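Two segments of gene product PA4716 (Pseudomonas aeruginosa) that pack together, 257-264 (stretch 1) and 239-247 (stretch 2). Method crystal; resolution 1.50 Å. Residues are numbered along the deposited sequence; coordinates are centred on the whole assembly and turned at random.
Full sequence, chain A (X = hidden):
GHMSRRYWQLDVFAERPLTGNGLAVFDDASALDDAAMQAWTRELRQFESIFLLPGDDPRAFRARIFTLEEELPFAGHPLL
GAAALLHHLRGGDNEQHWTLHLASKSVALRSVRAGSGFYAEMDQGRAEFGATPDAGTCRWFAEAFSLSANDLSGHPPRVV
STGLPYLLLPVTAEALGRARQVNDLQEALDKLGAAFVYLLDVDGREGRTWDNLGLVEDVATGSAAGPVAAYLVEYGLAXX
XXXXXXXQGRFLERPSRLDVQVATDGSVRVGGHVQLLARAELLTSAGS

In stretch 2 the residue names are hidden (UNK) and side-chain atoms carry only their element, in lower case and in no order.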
ATOM      1  N   ARG A 257      15.644  12.525  -4.995  1.00 23.02           N
ATOM      2  CA  ARG A 257      16.738  13.314  -4.448  1.00 23.14           C
ATOM      3  C   ARG A 257      16.263  14.031  -3.197  1.00 22.17           C
ATOM      4  O   ARG A 257      15.231  14.704  -3.209  1.00 22.15           O
ATOM      5  CB  ARG A 257      17.216  14.330  -5.476  1.00 23.88           C
ATOM      6  CG  ARG A 257      17.786  13.706  -6.730  1.00 26.84           C
ATOM      7  CD  ARG A 257      18.254  14.713  -7.761  1.00 30.18           C
ATOM      8  NE  ARG A 257      17.137  15.285  -8.516  1.00 33.69           N
ATOM      9  CZ  ARG A 257      16.455  14.657  -9.477  1.00 36.12           C
ATOM     10  NH1 ARG A 257      16.757  13.409  -9.834  1.00 37.10           N
ATOM     11  NH2 ARG A 257      15.454  15.280 -10.090  1.00 37.20           N
ATOM     12  N   LEU A 258      17.016  13.865  -2.119  1.00 21.00           N
ATOM     13  CA  LEU A 258      16.712  14.472  -0.837  1.00 20.55           C
ATOM     14  C   LEU A 258      17.840  15.458  -0.548  1.00 20.93           C
ATOM     15  O   LEU A 258      19.005  15.061  -0.467  1.00 21.09           O
ATOM     16  CB  LEU A 258      16.641  13.407   0.261  1.00 19.91           C
ATOM     17  CG  LEU A 258      15.632  12.260   0.102  1.00 19.79           C
ATOM     18  CD1 LEU A 258      16.158  11.131  -0.788  1.00 19.91           C
ATOM     19  CD2 LEU A 258      15.240  11.698   1.458  1.00 19.37           C
ATOM     20  N   ASP A 259      17.505  16.736  -0.432  1.00 21.13           N
ATOM     21  CA  ASP A 259      18.488  17.776  -0.134  1.00 21.20           C
ATOM     22  C   ASP A 259      18.754  17.809   1.358  1.00 21.31           C
ATOM     23  O   ASP A 259      17.829  17.816   2.157  1.00 20.08           O
ATOM     24  CB  ASP A 259      17.990  19.148  -0.605  1.00 21.66           C
ATOM     25  CG  ASP A 259      17.769  19.204  -2.099  1.00 22.61           C
ATOM     26  OD1 ASP A 259      18.456  18.459  -2.830  1.00 25.62           O
ATOM     27  OD2 ASP A 259      16.932  19.953  -2.648  1.00 24.36           O
ATOM     28  N   VAL A 260      20.029  17.822   1.736  1.00 21.49           N
ATOM     29  CA  VAL A 260      20.410  17.809   3.142  1.00 22.43           C
ATOM     30  C   VAL A 260      21.550  18.787   3.404  1.00 23.41           C
ATOM     31  O   VAL A 260      22.287  19.141   2.497  1.00 23.41           O
ATOM     32  CB  VAL A 260      20.819  16.395   3.609  1.00 22.21           C
ATOM     33  CG1 VAL A 260      19.617  15.454   3.574  1.00 21.99           C
ATOM     34  CG2 VAL A 260      21.964  15.827   2.756  1.00 21.95           C
ATOM     35  N   GLN A 261      21.664  19.222   4.651  1.00 25.18           N
ATOM     36  CA  GLN A 261      22.774  20.072   5.081  1.00 26.52           C
ATOM     37  C   GLN A 261      22.912  20.047   6.595  1.00 27.19           C
ATOM     38  O   GLN A 261      21.919  20.006   7.318  1.00 27.04           O
ATOM     39  CB  GLN A 261      22.579  21.507   4.591  1.00 26.96           C
ATOM     40  CG  GLN A 261      21.372  22.201   5.190  1.00 29.26           C
ATOM     41  CD  GLN A 261      21.058  23.508   4.509  1.00 31.75           C
ATOM     42  OE1 GLN A 261      21.711  24.521   4.769  1.00 34.84           O
ATOM     43  NE2 GLN A 261      20.045  23.501   3.640  1.00 32.92           N
ATOM     44  N   VAL A 262      24.154  20.050   7.071  1.00 27.87           N
ATOM     45  CA  VAL A 262      24.444  20.124   8.495  1.00 28.72           C
ATOM     46  C   VAL A 262      25.123  21.469   8.751  1.00 29.28           C
ATOM     47  O   VAL A 262      26.094  21.807   8.085  1.00 29.48           O
ATOM     48  CB  VAL A 262      25.369  18.969   8.941  1.00 28.80           C
ATOM     49  CG1 VAL A 262      25.633  19.032  10.445  1.00 29.18           C
ATOM     50  CG2 VAL A 262      24.767  17.619   8.547  1.00 29.32           C
ATOM     51  N   ALA A 263      24.596  22.235   9.697  1.00 30.36           N
ATOM     52  CA  ALA A 263      25.132  23.555  10.026  1.00 31.33           C
ATOM     53  C   ALA A 263      26.307  23.424  10.996  1.00 32.26           C
ATOM     54  O   ALA A 263      26.674  22.317  11.399  1.00 32.59           O
ATOM     55  CB  ALA A 263      24.043  24.423  10.632  1.00 31.30           C
ATOM     56  N   THR A 264      26.884  24.561  11.380  1.00 33.23           N
ATOM     57  CA  THR A 264      27.949  24.582  12.383  1.00 33.91           C
ATOM     58  C   THR A 264      27.383  24.238  13.767  1.00 34.24           C
ATOM     59  O   THR A 264      28.073  23.656  14.605  1.00 34.64           O
ATOM     60  CB  THR A 264      28.651  25.962  12.407  1.00 33.99           C
ATOM     61  OG1 THR A 264      29.066  26.325  11.080  1.00 34.03           O
ATOM     62  CG2 THR A 264      29.959  25.901  13.192  1.00 34.08           C
ATOM     63  N   UNK A 239      30.925  17.572   3.706  1.00 29.56           N
ATOM     64  CA  UNK A 239      31.295  18.868   4.267  1.00 30.32           C
ATOM     65  C   UNK A 239      30.176  19.497   5.095  1.00 31.16           C
ATOM     66  O   UNK A 239      29.004  19.458   4.704  1.00 31.14           O
ATOM     67  c   UNK A 239      31.708  19.815   3.147  1.00 30.49           C
ATOM     68  N   UNK A 240      30.543  20.059   6.245  1.00 31.99           N
ATOM     69  CA  UNK A 240      29.652  20.918   7.019  1.00 32.84           C
ATOM     70  C   UNK A 240      29.377  22.194   6.248  1.00 32.98           C
ATOM     71  O   UNK A 240      30.278  22.741   5.618  1.00 33.25           O
ATOM     72  c   UNK A 240      30.297  21.323   8.344  1.00 33.19           C
ATOM     73  c   UNK A 240      30.349  20.240   9.352  1.00 35.20           C
ATOM     74  n   UNK A 240      29.895  18.218  13.163  1.00 40.94           N
ATOM     75  n   UNK A 240      28.711  19.901  12.147  1.00 40.25           N
ATOM     76  c   UNK A 240      29.849  19.224  12.301  1.00 39.98           C
ATOM     77  c   UNK A 240      31.034  20.620  10.634  1.00 37.16           C
ATOM     78  n   UNK A 240      30.941  19.542  11.614  1.00 38.86           N
ATOM     79  N   UNK A 241      28.137  22.664   6.314  1.00 33.06           N
ATOM     80  CA  UNK A 241      27.765  23.962   5.787  1.00 33.11           C
ATOM     81  C   UNK A 241      27.608  24.019   4.280  1.00 33.29           C
ATOM     82  O   UNK A 241      27.538  25.108   3.705  1.00 33.62           O
ATOM     83  N   UNK A 242      27.554  22.860   3.633  1.00 33.18           N
ATOM     84  CA  UNK A 242      27.384  22.799   2.184  1.00 33.03           C
ATOM     85  C   UNK A 242      26.180  21.936   1.819  1.00 32.23           C
ATOM     86  O   UNK A 242      25.908  20.933   2.485  1.00 31.87           O
ATOM     87  o   UNK A 242      31.416  21.774   0.593  1.00 40.65           O
ATOM     88  c   UNK A 242      31.075  22.869   1.090  1.00 38.25           C
ATOM     89  c   UNK A 242      28.654  22.258   1.522  1.00 33.49           C
ATOM     90  o   UNK A 242      31.638  23.954   0.817  1.00 41.11           O
ATOM     91  c   UNK A 242      29.927  22.884   2.078  1.00 35.64           C
ATOM     92  N   UNK A 243      25.452  22.331   0.773  1.00 31.04           N
ATOM     93  CA  UNK A 243      24.322  21.532   0.294  1.00 30.27           C
ATOM     94  C   UNK A 243      24.803  20.284  -0.423  1.00 29.09           C
ATOM     95  O   UNK A 243      25.670  20.365  -1.294  1.00 29.54           O
ATOM     96  c   UNK A 243      23.607  22.473  -0.688  1.00 30.25           C
ATOM     97  c   UNK A 243      25.634  23.562  -0.019  1.00 31.13           C
ATOM     98  c   UNK A 243      24.653  23.445  -1.141  1.00 30.81           C
ATOM     99  N   UNK A 244      24.265  19.132  -0.041  1.00 27.66           N
ATOM    100  CA  UNK A 244      24.468  17.933  -0.828  1.00 26.42           C
ATOM    101  C   UNK A 244      23.193  17.117  -0.897  1.00 26.11           C
ATOM    102  O   UNK A 244      22.198  17.455  -0.256  1.00 26.31           O
ATOM    103  c   UNK A 244      25.675  17.117  -0.328  1.00 25.97           C
ATOM    104  c   UNK A 244      25.209  14.665   2.541  1.00 21.13           C
ATOM    105  c   UNK A 244      25.285  15.201   1.261  1.00 22.57           C
ATOM    106  c   UNK A 244      25.402  15.472   3.642  1.00 21.27           C
ATOM    107  c   UNK A 244      25.540  16.556   1.070  1.00 24.06           C
ATOM    108  c   UNK A 244      25.674  16.820   3.471  1.00 21.23           C
ATOM    109  c   UNK A 244      25.754  17.352   2.185  1.00 22.71           C
ATOM    110  N   UNK A 245      23.215  16.075  -1.714  1.00 25.46           N
ATOM    111  CA  UNK A 245      22.019  15.283  -1.946  1.00 25.26           C
ATOM    112  C   UNK A 245      22.223  13.819  -1.571  1.00 24.30           C
ATOM    113  O   UNK A 245      23.301  13.244  -1.767  1.00 23.72           O
ATOM    114  c   UNK A 245      21.454  15.456  -3.406  1.00 25.57           C
ATOM    115  c   UNK A 245      21.897  16.776  -4.032  1.00 26.45           C
ATOM    116  c   UNK A 245      21.793  14.301  -4.300  1.00 27.02           C
ATOM    117  N   UNK A 246      21.180  13.245  -0.986  1.00 23.21           N
ATOM    118  CA  UNK A 246      21.075  11.813  -0.781  1.00 22.60           C
ATOM    119  C   UNK A 246      20.142  11.235  -1.831  1.00 22.39           C
ATOM    120  O   UNK A 246      19.245  11.920  -2.343  1.00 21.99           O
ATOM    121  c   UNK A 246      20.649  11.584   3.085  1.00 24.17           C
ATOM    122  c   UNK A 246      21.288  12.076   1.800  1.00 23.39           C
ATOM    123  c   UNK A 246      20.533  11.502   0.610  1.00 22.57           C
ATOM    124  c   UNK A 246      22.780  11.704   1.748  1.00 24.00           C
ATOM    125  N   UNK A 247      20.364   9.972  -2.162  1.00 21.77           N
ATOM    126  CA  UNK A 247      19.590   9.300  -3.193  1.00 21.62           C
ATOM    127  C   UNK A 247      18.855   8.135  -2.569  1.00 21.37           C
ATOM    128  O   UNK A 247      19.402   7.425  -1.736  1.00 20.84           O
ATOM    129  c   UNK A 247      20.492   8.807  -4.334  1.00 21.92           C
ATOM    130  c   UNK A 247      21.416   9.857  -4.860  1.00 23.28           C
ATOM    131  c   UNK A 247      22.736  10.068  -4.645  1.00 24.83           C
ATOM    132  n   UNK A 247      20.997  10.869  -5.696  1.00 24.76           N
ATOM    133  n   UNK A 247      23.087  11.194  -5.350  1.00 26.33           N
ATOM    134  c   UNK A 247      22.021  11.653  -5.979  1.00 25.83           C
TER
HETATM  135  O   HOH W   1      26.426  19.993   5.046  1.00 25.48           O
HETATM  136  O   HOH W   2      21.212  19.940  -1.827  1.00 30.47           O

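Position 239 carries a single side-chain carbon, which points away from stretch 1 and touches nothing there; one carbon alone identifies Ala239. Its carbonyl nevertheless matters, because water 1 donates a hydrogen bond to Ala239 O (2.7 Å).

At position 240 three carbons run in an extended chain to a nitrogen and then to a carbon bearing two more nitrogens, a guanidinium. This is Arg240. Its CA-to-CB bond points sideways, but the end of the chain swings closer to stretch 1, where NH1 makes a weak hydrogen bond to Ala263 O (3.2 Å), an acceptor lying near the guanidinium plane, and NH1 also lies 3.6 Å from Val262 CG1.

Position 241 has no side-chain atoms, and its phi of 77° is of the kind that glycine accommodates easily: Gly241. It sits within a type II turn that begins at Ala239 and ends at position 242, and the turn presents Gly241 N to Val262 O at 2.8 Å, a well-formed hydrogen bond.

The side chain at 242 has three carbons, the third carrying two oxygens, so the residue is Glu242. Its CA-to-CB bond points away from stretch 1; the backbone makes the approach, with Glu242 O 4.0 Å from Gln261 CB and accepting a hydrogen bond from water 1 (2.8 Å).

Three carbons at position 243 close a ring onto the backbone nitrogen, which defines Pro243. With that nitrogen lacking a proton, its backbone cannot donate; Pro243 CA lies 3.8 Å from Val260 O.

Position 244 shows one carbon followed by a six-carbon ring with no further atom, hence Phe244. Val260 CG2 sits over one face of the ring, 3.5 Å from CE1 of Phe244, in a CH-pi contact. The two backbones also exchange hydrogen bonds, Phe244 N to Val260 O (3.2 Å) and Val260 N to Phe244 O (3.0 Å).

At 245 the first side-chain carbon bears two others, the fork of Val245. It shares a sheet face with Asp259, whose OD1 is 4.0 Å from CG1 of Val245, while Val245 CA makes a CA-H...O contact with Leu258 O (3.4 Å).

Four carbons forked at the second mark position 246 as Leu246. Its CG packs 3.9 Å from Val260 CG2, and Leu246 N donates to Leu258 O (2.9 Å) as Leu258 N donates to Leu246 O (3.0 Å).

Position 247 ends in a five-membered ring of three carbons and two nitrogens: His247, whose ND1 is 4.4 Å from Arg257 CG.

The contact is thus an antiparallel strand pairing that gives way to a turn. Paired backbone hydrogen bonds set the register, placing Leu258, Val260, Phe244 and Leu246 together on a buried apolar face and Arg257, Asp259, Val245 and His247 on the more exposed one. Beyond Phe244, water 1 accepts from Val262 N (3.0 Å) and links it to the turn carbonyls, while Gly241 N bonds to Val262 O and Arg240 NH1 adds its weak hydrogen bond to Ala263 O.

Stretch 2, residues 239-247: ARGEPFVLH
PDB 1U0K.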